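Local atomic coordinates of glucose-6-phosphate 1-dehydrogenase (Kluyveromyces lactis, PDB entry 7E6I), a protein that catalyses the NADP+-dependent oxidation of glucose 6-phosphate to 6-phosphogluconolactone, the first step of the oxidative pentose phosphate pathway. Residues P40-A48 with G96-F107. Numbering follows the deposited sequence.
Sequences PTTKIIGYA and GYLELKKIIEEF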
loop_
_atom_site.group_PDB
_atom_site.type_symbol
_atom_site.label_atom_id
_atom_site.label_comp_id
_atom_site.label_asym_id
_atom_site.label_seq_id
_atom_site.Cartn_x
_atom_site.Cartn_y
_atom_site.Cartn_z
ATOM N N PRO A 40 -15.392 6.562 -22.719
ATOM C CA PRO A 40 -15.286 7.957 -23.184
ATOM C C PRO A 40 -16.451 8.838 -22.774
ATOM O O PRO A 40 -16.322 10.065 -22.855
ATOM C CB PRO A 40 -15.214 7.815 -24.711
ATOM C CG PRO A 40 -14.773 6.401 -24.945
ATOM C CD PRO A 40 -15.420 5.616 -23.845
ATOM N N THR A 41 -17.575 8.268 -22.336
ATOM C CA THR A 41 -18.694 9.052 -21.835
ATOM C C THR A 41 -18.556 9.419 -20.367
ATOM O O THR A 41 -19.561 9.740 -19.722
ATOM C CB THR A 41 -20.003 8.295 -22.050
ATOM O OG1 THR A 41 -20.130 7.268 -21.062
ATOM C CG2 THR A 41 -20.020 7.682 -23.429
ATOM N N THR A 42 -17.345 9.381 -19.829
ATOM C CA THR A 42 -17.115 9.619 -18.414
ATOM C C THR A 42 -16.891 11.105 -18.197
ATOM O O THR A 42 -16.061 11.712 -18.881
ATOM C CB THR A 42 -15.888 8.840 -17.928
ATOM O OG1 THR A 42 -16.154 7.431 -17.972
ATOM C CG2 THR A 42 -15.522 9.245 -16.503
ATOM N N LYS A 43 -17.606 11.692 -17.239
ATOM C CA LYS A 43 -17.401 13.101 -16.917
ATOM C C LYS A 43 -16.432 13.232 -15.744
ATOM O O LYS A 43 -16.736 12.808 -14.625
ATOM C CB LYS A 43 -18.725 13.804 -16.611
ATOM C CG LYS A 43 -18.580 15.324 -16.575
ATOM C CD LYS A 43 -19.874 16.058 -16.916
ATOM C CE LYS A 43 -19.640 17.554 -17.039
ATOM N NZ LYS A 43 -18.190 17.884 -16.880
ATOM N N ILE A 44 -15.274 13.834 -15.995
ATOM C CA ILE A 44 -14.248 14.016 -14.974
ATOM C C ILE A 44 -14.266 15.466 -14.513
ATOM O O ILE A 44 -14.027 16.381 -15.311
ATOM C CB ILE A 44 -12.862 13.619 -15.498
ATOM C CG1 ILE A 44 -12.926 12.227 -16.120
ATOM C CG2 ILE A 44 -11.869 13.611 -14.379
ATOM C CD1 ILE A 44 -11.591 11.697 -16.543
ATOM N N ILE A 45 -14.529 15.672 -13.222
ATOM C CA ILE A 45 -14.680 17.000 -12.624
ATOM C C ILE A 45 -13.669 17.157 -11.490
ATOM O O ILE A 45 -13.687 16.378 -10.524
ATOM C CB ILE A 45 -16.095 17.224 -12.079
ATOM C CG1 ILE A 45 -17.154 17.037 -13.160
ATOM C CG2 ILE A 45 -16.198 18.591 -11.460
ATOM C CD1 ILE A 45 -18.558 17.074 -12.601
ATOM N N GLY A 46 -12.834 18.184 -11.578
ATOM C CA GLY A 46 -11.920 18.522 -10.514
ATOM C C GLY A 46 -12.466 19.668 -9.687
ATOM O O GLY A 46 -12.780 20.729 -10.220
ATOM N N TYR A 47 -12.561 19.451 -8.378
ATOM C CA TYR A 47 -13.103 20.422 -7.435
ATOM C C TYR A 47 -12.025 20.810 -6.429
ATOM O O TYR A 47 -11.335 19.939 -5.890
ATOM C CB TYR A 47 -14.336 19.830 -6.720
ATOM C CG TYR A 47 -15.106 20.729 -5.765
ATOM C CD1 TYR A 47 -14.552 21.148 -4.563
ATOM C CD2 TYR A 47 -16.414 21.108 -6.042
ATOM C CE1 TYR A 47 -15.267 21.949 -3.686
ATOM C CE2 TYR A 47 -17.134 21.907 -5.170
ATOM C CZ TYR A 47 -16.559 22.324 -3.996
ATOM O OH TYR A 47 -17.276 23.123 -3.129
ATOM N N ALA A 48 -11.886 22.118 -6.182
ATOM C CA ALA A 48 -10.994 22.664 -5.156
ATOM C C ALA A 48 -11.385 24.121 -4.892
ATOM O O ALA A 48 -12.229 24.694 -5.586
ATOM C CB ALA A 48 -9.518 22.549 -5.557
ATOM N N GLY A 96 -20.970 25.249 -2.921
ATOM C CA GLY A 96 -20.176 24.527 -3.898
ATOM C C GLY A 96 -20.809 23.206 -4.286
ATOM O O GLY A 96 -20.862 22.856 -5.469
ATOM N N TYR A 97 -21.324 22.471 -3.296
ATOM C CA TYR A 97 -21.895 21.153 -3.563
ATOM C C TYR A 97 -23.206 21.263 -4.330
ATOM O O TYR A 97 -23.477 20.452 -5.222
ATOM C CB TYR A 97 -22.072 20.392 -2.248
ATOM C CG TYR A 97 -20.740 20.187 -1.562
ATOM C CD1 TYR A 97 -20.161 21.205 -0.810
ATOM C CD2 TYR A 97 -20.039 18.996 -1.699
ATOM C CE1 TYR A 97 -18.935 21.040 -0.200
ATOM C CE2 TYR A 97 -18.807 18.816 -1.085
ATOM C CZ TYR A 97 -18.260 19.843 -0.336
ATOM O OH TYR A 97 -17.036 19.670 0.278
ATOM N N LEU A 98 -24.016 22.277 -4.020
ATOM C CA LEU A 98 -25.238 22.484 -4.785
ATOM C C LEU A 98 -24.921 22.893 -6.215
ATOM O O LEU A 98 -25.572 22.428 -7.157
ATOM C CB LEU A 98 -26.115 23.524 -4.099
ATOM C CG LEU A 98 -26.564 23.057 -2.715
ATOM C CD1 LEU A 98 -27.102 24.211 -1.893
ATOM C CD2 LEU A 98 -27.586 21.935 -2.842
ATOM N N GLU A 99 -23.911 23.741 -6.404
ATOM C CA GLU A 99 -23.470 24.038 -7.764
ATOM C C GLU A 99 -22.970 22.778 -8.467
ATOM O O GLU A 99 -23.291 22.545 -9.637
ATOM C CB GLU A 99 -22.388 25.121 -7.742
ATOM C CG GLU A 99 -22.898 26.525 -7.398
ATOM C CD GLU A 99 -21.789 27.476 -6.937
ATOM O OE1 GLU A 99 -20.610 27.045 -6.858
ATOM O OE2 GLU A 99 -22.100 28.662 -6.649
ATOM N N LEU A 100 -22.195 21.943 -7.762
ATOM C CA LEU A 100 -21.749 20.676 -8.337
ATOM C C LEU A 100 -22.927 19.749 -8.614
ATOM O O LEU A 100 -22.997 19.129 -9.681
ATOM C CB LEU A 100 -20.732 20.007 -7.408
ATOM C CG LEU A 100 -20.028 18.710 -7.836
ATOM C CD1 LEU A 100 -19.078 18.903 -9.016
ATOM C CD2 LEU A 100 -19.286 18.114 -6.654
ATOM N N LYS A 101 -23.872 19.656 -7.672
ATOM C CA LYS A 101 -25.081 18.869 -7.895
ATOM C C LYS A 101 -25.790 19.274 -9.179
ATOM O O LYS A 101 -26.434 18.439 -9.819
ATOM C CB LYS A 101 -26.015 19.008 -6.689
ATOM C CG LYS A 101 -27.407 18.374 -6.813
ATOM C CD LYS A 101 -28.049 18.314 -5.422
ATOM C CE LYS A 101 -29.561 18.436 -5.432
ATOM N NZ LYS A 101 -30.214 17.642 -6.514
ATOM N N LYS A 102 -25.662 20.541 -9.587
ATOM C CA LYS A 102 -26.334 21.011 -10.796
ATOM C C LYS A 102 -25.563 20.622 -12.052
ATOM O O LYS A 102 -26.153 20.127 -13.019
ATOM C CB LYS A 102 -26.531 22.528 -10.743
ATOM N N ILE A 103 -24.247 20.851 -12.062
ATOM C CA ILE A 103 -23.424 20.385 -13.178
ATOM C C ILE A 103 -23.675 18.908 -13.441
ATOM O O ILE A 103 -23.820 18.482 -14.595
ATOM C CB ILE A 103 -21.934 20.655 -12.897
ATOM C CG1 ILE A 103 -21.745 22.037 -12.271
ATOM C CG2 ILE A 103 -21.105 20.505 -14.177
ATOM C CD1 ILE A 103 -20.302 22.480 -12.193
ATOM N N ILE A 104 -23.755 18.105 -12.377
ATOM C CA ILE A 104 -23.834 16.657 -12.548
ATOM C C ILE A 104 -25.213 16.247 -13.048
ATOM O O ILE A 104 -25.340 15.456 -13.990
ATOM C CB ILE A 104 -23.464 15.935 -11.234
ATOM C CG1 ILE A 104 -21.959 16.035 -10.973
ATOM C CG2 ILE A 104 -23.895 14.469 -11.276
ATOM C CD1 ILE A 104 -21.530 15.462 -9.645
ATOM N N GLU A 105 -26.268 16.783 -12.435
ATOM C CA GLU A 105 -27.620 16.454 -12.881
ATOM C C GLU A 105 -27.882 16.949 -14.299
ATOM O O GLU A 105 -28.643 16.320 -15.044
ATOM C CB GLU A 105 -28.634 17.028 -11.896
ATOM C CG GLU A 105 -28.642 16.300 -10.559
ATOM C CD GLU A 105 -29.626 16.883 -9.551
ATOM O OE1 GLU A 105 -29.998 16.162 -8.599
ATOM O OE2 GLU A 105 -30.019 18.065 -9.693
ATOM N N GLU A 106 -27.258 18.062 -14.695
ATOM C CA GLU A 106 -27.335 18.506 -16.085
ATOM C C GLU A 106 -26.769 17.451 -17.025
ATOM O O GLU A 106 -27.397 17.096 -18.029
ATOM C CB GLU A 106 -26.579 19.822 -16.261
ATOM C CG GLU A 106 -27.420 21.062 -16.052
ATOM C CD GLU A 106 -26.917 22.263 -16.848
ATOM O OE1 GLU A 106 -25.850 22.827 -16.499
ATOM O OE2 GLU A 106 -27.596 22.648 -17.823
ATOM N N PHE A 107 -25.572 16.947 -16.712
ATOM C CA PHE A 107 -24.942 15.923 -17.538
ATOM C C PHE A 107 -25.729 14.621 -17.498
ATOM O O PHE A 107 -25.890 13.956 -18.528
ATOM C CB PHE A 107 -23.498 15.706 -17.075
ATOM C CG PHE A 107 -22.839 14.487 -17.661
ATOM C CD1 PHE A 107 -22.214 14.548 -18.898
ATOM C CD2 PHE A 107 -22.826 13.282 -16.968
ATOM C CE1 PHE A 107 -21.595 13.429 -19.442
ATOM C CE2 PHE A 107 -22.215 12.159 -17.507
ATOM C CZ PHE A 107 -21.597 12.235 -18.747
#
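Phe107 and Lys43 each hold CG opposite the backbone nitrogen (chi1 168° for Phe107), which carries the phenyl ring out from the helix and lays the lysine methylenes over one of its faces. Lys43 CB stands over the middle of the ring in a CH-pi contact, 3.9 Å from the Phe107 centroid, and Lys43 CD lies 3.4 Å from CD1 of Phe107; the two side chains slide past each other in opposite directions, while the lysine's end leads away from the helix. At the edge of the same ring, in its plane, the backbone O of Thr41 meets Phe107 CZ at 3.4 Å. Without the phenyl ring, as with an alanine here, the aliphatic part of Lys43 would probably lose its aromatic platform, opening a gap beneath the start of the strand. Strand 43-48 and helix 94-110 belong to the Rossmann-type NADP-binding domain: the strand lies between 84-88 and 10-14 in the parallel sheet, and the helix packs on one side of it, residues 96-107 running nearly antiparallel to the strand (168°) with axes 10.9 Å apart. Midway along, Ile45 is buried against two helix residues, its CG2 3.8 Å from Leu100 CD1 and its CD1 3.9 Å from Ile104 CG1. Leu100 also touches Phe14 of strand 10-14, and its CD2 approaches the Tyr47 ring obliquely. That ring reaches Gly96 because its CG, too, is anti to the backbone nitrogen (chi1 -176°); Tyr47 OH comes 3.3 Å from Gly96 CA, where a beta carbon on the helix would collide with it. The Tyr47 OH is satisfied by a hydrogen bond with Pro90 O, while the Tyr97 ring lies alongside at an oblique tilt, centroids 5.6 Å apart, its own hydroxyl bonded to Tyr91 O.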